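Local structure of Serpin48 (Tenebrio molitor, 3OZQ) at residues W139-E142 and I148-L151; L221-L224 and A230-T233; E295-L298 and E304-D307. The protein acts as a highly specific serpin of insect innate immunity, inhibiting the serine protease SPE, as expected for a serine-type endopeptidase inhibitor. One frame throughout, in Å; residues are numbered along the deposited sequence.

Interaction 1 of 3, residues W139-E142 and I148-L151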
# COMPACT_ATOMS: atom_id res chain seq x y z
N TRP A 139 6.38 17.63 -8.18
CA TRP A 139 6.13 17.72 -6.75
C TRP A 139 6.37 16.35 -6.12
O TRP A 139 7.10 16.22 -5.14
CB TRP A 139 4.71 18.20 -6.45
CG TRP A 139 4.48 18.33 -4.96
CD1 TRP A 139 4.86 19.36 -4.16
CD2 TRP A 139 3.87 17.36 -4.09
NE1 TRP A 139 4.51 19.11 -2.86
CE2 TRP A 139 3.90 17.89 -2.79
CE3 TRP A 139 3.28 16.10 -4.30
CZ2 TRP A 139 3.37 17.21 -1.69
CZ3 TRP A 139 2.75 15.42 -3.20
CH2 TRP A 139 2.80 15.98 -1.92
N VAL A 140 5.75 15.33 -6.70
CA VAL A 140 5.94 13.95 -6.26
C VAL A 140 7.42 13.56 -6.23
O VAL A 140 7.88 12.91 -5.29
CB VAL A 140 5.17 12.96 -7.15
CG1 VAL A 140 5.75 11.52 -7.01
CG2 VAL A 140 3.69 12.98 -6.83
N GLU A 141 8.17 13.96 -7.25
CA GLU A 141 9.59 13.62 -7.30
C GLU A 141 10.34 14.28 -6.16
O GLU A 141 11.06 13.62 -5.43
CB GLU A 141 10.22 14.00 -8.64
CG GLU A 141 9.79 13.11 -9.80
CD GLU A 141 10.69 13.25 -11.02
OE1 GLU A 141 10.17 13.59 -12.10
OE2 GLU A 141 11.92 13.01 -10.91
N GLU A 142 10.17 15.60 -6.00
CA GLU A 142 10.85 16.29 -4.90
C GLU A 142 10.54 15.64 -3.55
O GLU A 142 11.41 15.55 -2.68
CB GLU A 142 10.46 17.77 -4.86
CG GLU A 142 10.28 18.32 -3.45
CD GLU A 142 9.03 19.21 -3.31
OE1 GLU A 142 8.81 20.10 -4.17
OE2 GLU A 142 8.27 19.01 -2.34
N ILE A 148 10.13 8.26 -7.34
CA ILE A 148 8.84 8.01 -7.97
C ILE A 148 8.56 9.06 -9.03
O ILE A 148 8.39 10.24 -8.73
CB ILE A 148 7.70 7.91 -6.93
CG1 ILE A 148 7.93 6.70 -6.03
CG2 ILE A 148 6.34 7.84 -7.64
CD1 ILE A 148 6.80 6.42 -5.06
N GLN A 149 8.53 8.62 -10.28
CA GLN A 149 8.47 9.54 -11.39
C GLN A 149 7.24 9.27 -12.23
O GLN A 149 6.69 8.16 -12.21
CB GLN A 149 9.75 9.43 -12.23
CG GLN A 149 11.01 9.80 -11.45
CD GLN A 149 12.23 9.92 -12.34
OE1 GLN A 149 12.22 9.50 -13.50
NE2 GLN A 149 13.29 10.51 -11.80
N ASN A 150 6.80 10.31 -12.93
CA ASN A 150 5.72 10.18 -13.89
C ASN A 150 4.49 9.51 -13.32
O ASN A 150 3.90 8.64 -13.96
CB ASN A 150 6.23 9.41 -15.11
CG ASN A 150 7.27 10.18 -15.87
OD1 ASN A 150 6.94 11.11 -16.60
ND2 ASN A 150 8.54 9.81 -15.70
N LEU A 151 4.10 9.91 -12.13
CA LEU A 151 2.91 9.35 -11.52
C LEU A 151 1.68 9.64 -12.37
O LEU A 151 0.91 8.73 -12.69
CB LEU A 151 2.71 9.88 -10.09
CG LEU A 151 1.60 9.20 -9.30
CD1 LEU A 151 1.90 9.22 -7.79
CD2 LEU A 151 0.25 9.84 -9.60
O HOH W 1 7.98 12.93 -13.31

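Interaction 2 of 3, residues L221-L224 and A230-T233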
# COMPACT_ATOMS: atom_id res chain seq x y z
N LEU A 221 2.94 -19.79 6.17
CA LEU A 221 3.12 -18.36 6.34
C LEU A 221 4.36 -18.13 7.17
O LEU A 221 4.59 -18.83 8.16
CB LEU A 221 1.93 -17.73 7.08
CG LEU A 221 0.55 -17.87 6.45
CD1 LEU A 221 -0.13 -19.11 6.97
CD2 LEU A 221 -0.28 -16.63 6.78
N LEU A 222 5.15 -17.16 6.76
CA LEU A 222 6.39 -16.84 7.44
C LEU A 222 6.45 -15.34 7.64
O LEU A 222 6.27 -14.59 6.69
CB LEU A 222 7.58 -17.27 6.61
CG LEU A 222 8.93 -16.77 7.14
CD1 LEU A 222 9.29 -17.49 8.41
CD2 LEU A 222 10.02 -16.96 6.09
N GLU A 223 6.75 -14.90 8.85
CA GLU A 223 6.87 -13.48 9.08
C GLU A 223 8.32 -13.09 9.35
O GLU A 223 8.93 -13.51 10.34
CB GLU A 223 5.90 -13.06 10.21
CG GLU A 223 6.22 -11.78 10.89
CD GLU A 223 5.26 -11.49 12.05
OE1 GLU A 223 4.15 -12.06 12.08
OE2 GLU A 223 5.62 -10.67 12.92
N LEU A 224 8.89 -12.34 8.42
CA LEU A 224 10.27 -11.89 8.49
C LEU A 224 10.30 -10.53 9.15
O LEU A 224 9.67 -9.58 8.67
CB LEU A 224 10.88 -11.81 7.10
CG LEU A 224 11.14 -13.11 6.33
CD1 LEU A 224 11.53 -12.81 4.89
CD2 LEU A 224 12.23 -13.93 7.00
N ALA A 230 8.38 -3.70 12.65
CA ALA A 230 7.70 -3.94 11.39
C ALA A 230 7.98 -5.37 10.92
O ALA A 230 8.87 -6.04 11.46
CB ALA A 230 8.20 -2.95 10.36
N SER A 231 7.24 -5.84 9.92
CA SER A 231 7.53 -7.18 9.39
C SER A 231 7.05 -7.36 7.94
O SER A 231 6.18 -6.64 7.47
CB SER A 231 6.92 -8.25 10.29
OG SER A 231 5.51 -8.26 10.20
N LEU A 232 7.68 -8.30 7.24
CA LEU A 232 7.23 -8.73 5.92
C LEU A 232 6.73 -10.16 6.01
O LEU A 232 7.48 -11.07 6.41
CB LEU A 232 8.36 -8.65 4.89
CG LEU A 232 7.94 -9.18 3.52
CD1 LEU A 232 7.13 -8.13 2.84
CD2 LEU A 232 9.11 -9.59 2.62
N THR A 233 5.46 -10.37 5.69
CA THR A 233 4.86 -11.70 5.78
C THR A 233 4.66 -12.30 4.39
O THR A 233 4.01 -11.68 3.53
CB THR A 233 3.48 -11.64 6.50
OG1 THR A 233 3.64 -11.26 7.87
CG2 THR A 233 2.77 -12.99 6.42
O HOH W 2 1.73 -12.04 9.71

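Interaction 3 of 3, residues E295-L298 and E304-D307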
# COMPACT_ATOMS: atom_id res chain seq x y z
N GLU A 295 -23.99 14.08 -8.16
CA GLU A 295 -24.55 14.33 -6.84
C GLU A 295 -23.47 14.69 -5.83
O GLU A 295 -23.76 14.86 -4.64
CB GLU A 295 -25.34 13.12 -6.36
CG GLU A 295 -26.41 12.69 -7.34
CD GLU A 295 -27.31 11.60 -6.80
OE1 GLU A 295 -27.18 10.45 -7.26
OE2 GLU A 295 -28.14 11.90 -5.90
N ALA A 296 -22.24 14.82 -6.32
CA ALA A 296 -21.07 14.99 -5.46
C ALA A 296 -21.09 16.28 -4.68
O ALA A 296 -21.47 17.33 -5.20
CB ALA A 296 -19.79 14.88 -6.28
N ASP A 297 -20.67 16.20 -3.42
CA ASP A 297 -20.60 17.39 -2.59
C ASP A 297 -19.26 17.55 -1.90
O ASP A 297 -19.09 17.13 -0.75
CB ASP A 297 -21.74 17.42 -1.57
CG ASP A 297 -21.89 18.79 -0.91
OD1 ASP A 297 -20.96 19.63 -1.07
OD2 ASP A 297 -22.92 19.03 -0.24
N LEU A 298 -18.33 18.19 -2.60
CA LEU A 298 -17.01 18.51 -2.07
C LEU A 298 -16.88 19.96 -1.62
O LEU A 298 -15.78 20.52 -1.67
CB LEU A 298 -15.93 18.24 -3.13
CG LEU A 298 -15.91 16.96 -3.96
CD1 LEU A 298 -14.47 16.64 -4.27
CD2 LEU A 298 -16.58 15.80 -3.29
N GLU A 304 -19.20 25.39 -4.35
CA GLU A 304 -20.48 24.95 -3.82
C GLU A 304 -20.75 23.54 -4.31
O GLU A 304 -20.05 23.04 -5.18
CB GLU A 304 -21.60 25.88 -4.29
CG GLU A 304 -21.72 27.19 -3.50
CD GLU A 304 -20.52 28.10 -3.73
OE1 GLU A 304 -20.07 28.25 -4.89
OE2 GLU A 304 -20.02 28.66 -2.74
N LYS A 305 -21.77 22.91 -3.76
CA LYS A 305 -22.10 21.55 -4.13
C LYS A 305 -22.22 21.36 -5.64
O LYS A 305 -22.93 22.09 -6.32
CB LYS A 305 -23.40 21.12 -3.45
CG LYS A 305 -23.87 19.72 -3.83
CD LYS A 305 -25.18 19.37 -3.16
CE LYS A 305 -25.55 17.92 -3.38
NZ LYS A 305 -25.90 17.64 -4.79
N GLY A 306 -21.54 20.35 -6.17
CA GLY A 306 -21.66 20.01 -7.58
C GLY A 306 -20.62 20.68 -8.46
O GLY A 306 -20.44 20.28 -9.60
N ASP A 307 -19.94 21.69 -7.92
CA ASP A 307 -18.79 22.31 -8.58
C ASP A 307 -17.64 21.33 -8.79
O ASP A 307 -17.02 21.28 -9.86
CB ASP A 307 -18.29 23.49 -7.74
CG ASP A 307 -19.13 24.76 -7.92
OD1 ASP A 307 -18.81 25.78 -7.27
OD2 ASP A 307 -20.11 24.74 -8.70
O HOH W 3 -23.66 18.02 -6.36
O HOH W 4 -18.92 19.63 -4.83

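Interaction 1 of 3, residues W139-E142 and I148-L151
Val140 and Ile148 make the close-packed heart of this contact, between the C-terminal part of a helix and the chain that returns alongside it. Val140 CG1 reaches the backbone oxygen Ile148 O at 3.4 Å and the branch methyl Ile148 CG2 at 3.8 Å. Val140 CG1 is placed there by a chi1 of 160°, which sets it opposite the backbone N of Val140 and leaves Val140 CG2 to face Leu151 CD1, more distantly, at 4.3 Å. The next residue, Glu141, marks the solvent side. Its CG rests on Ile148 O, its extended chain passes Gln149 CG, and OE2 lies 3.0 Å from Gln149 NE2, with the carboxylate and amide planes 43° apart. OE2 accepts a hydrogen bond from His146 ND1, within the connecting turn. The other oxygen, OE1, takes a 2.6 Å hydrogen bond from a water that in turn accepts one from Asn150 N at 2.9 Å. An alanine in place of Glu141 would probably leave His146 without its acceptor and break the water bridge to the Asn150 backbone. On the buried side, Val140 and Leu151 both settle on Ile166 and Ala168 of strand 163-174, while Ile148 and Leu151 pack on strand 310-321, so helix 129-143 and its return loop lie across these two strands, as helix F lies across sheet A in serpins.

Interaction 2 of 3, residues L221-L224 and A230-T233
Glu223 and Ser231 come together because Glu223 CG is swung opposite its own backbone N (chi1 159°) and the chain then runs on extended, which carries it diagonally over the neighbouring strand. This is the beta hairpin formed by strands 219-225 and 231-237, two antiparallel members of what serpins call sheet B. Glu223 CG comes within 3.6 Å of Ser231 CB, and the carboxylate oxygen OE2 ends 3.6 Å from Ser231 OG. Directly opposite Glu223 sits Thr233, its non-hydrogen-bonded partner, whose OG1 lies beside Glu223 CB at 3.7 Å.

The next pair is the hydrogen-bonded one, Leu224 with Leu232. Two backbone bonds close it: Leu224 N gives to Leu232 O, and Leu232 N gives to Leu224 O at 2.8 Å with an N-H...O angle of 165°. The second bond lies in the carbonyl plane of its acceptor, whereas the first meets Leu232 O from 27° outside that plane. Back beside the Glu223-Thr233 pair, Leu222 O receives the CA-H of Thr233, with Thr233 CA 3.3 Å from Leu222 O.

The two faces differ in chemistry. Leu224 and Leu232 project to the apolar one and share Trp175, and Leu224 also packs on Phe209 and Leu268. Glu223 and Thr233 occupy the other, where Lys361 of strand 356-362 makes a long, weak ion pair with Glu223 OE1. That face also holds a water 2.8 Å from Thr233 OG1, which donates a weak 3.4 Å bond to Glu223 OE1.

Interaction 3 of 3, residues E295-L298 and E304-D307
A type II beta turn, Glu304 to Asp307, faces the irregular piece Glu295-Leu298 within the long surface loop that runs from helix 279-286 to strand 310-321. The turn is closed by Asp307 N giving a hydrogen bond to Glu304 O at 3.1 Å. A second bond ties its ends together: Glu304 N points almost straight (172°) at Asp307 OD1, 3.0 Å away and met from above the carboxylate plane. Gly306 occupies the third position with phi at 93°, where a CB would be jammed against the carbonyl oxygen of Lys305.

Between the two pieces, Lys305 does most of the touching. Its aliphatic stem crosses the Asp297 side chain at about a right angle, with Lys305 CG 3.6 Å from Asp297 CG, so methylenes rather than the ammonium group meet the carboxylate. The chain runs extended to CE and then bends at the last torsion (chi4 -69°). Asp297 OD1 is taken by Ser299 OG, and Asp297 also touches Arg53, next to helix 54-63.

Two waters bridge the pieces. One molecule donates to Ala296 O at 2.6 Å and accepts from Lys305 NZ at 2.8 Å. A second accepts from a backbone nitrogen of each piece, Leu298 N at 2.7 Å and Gly306 N at 3.0 Å.

Asp297 OD2 remains 5.6 Å from Lys305 NZ, too far for a salt bridge. The opposite charges can probably attract only at a distance, and the contact rests largely on methylene packing and bridging waters.

All three contacts close short chain reversals, with five residues between the segments in each, yet none touches another. Interaction 1 lies 29 Å centre to centre from both interaction 2 and interaction 3, with nearest atoms about 17 Å away in each case; interactions 2 and 3 are 43 Å apart between centres, on opposite sides of the chain's centre. Interactions 1 and 3 are related through sheet A: the loop of the first runs on into strand 163-174, that of the third into strand 310-321, and these two strands pair in parallel. In inhibitory serpins the cleaved reactive loop inserts between the corresponding strands. Interaction 2 belongs to sheet B instead.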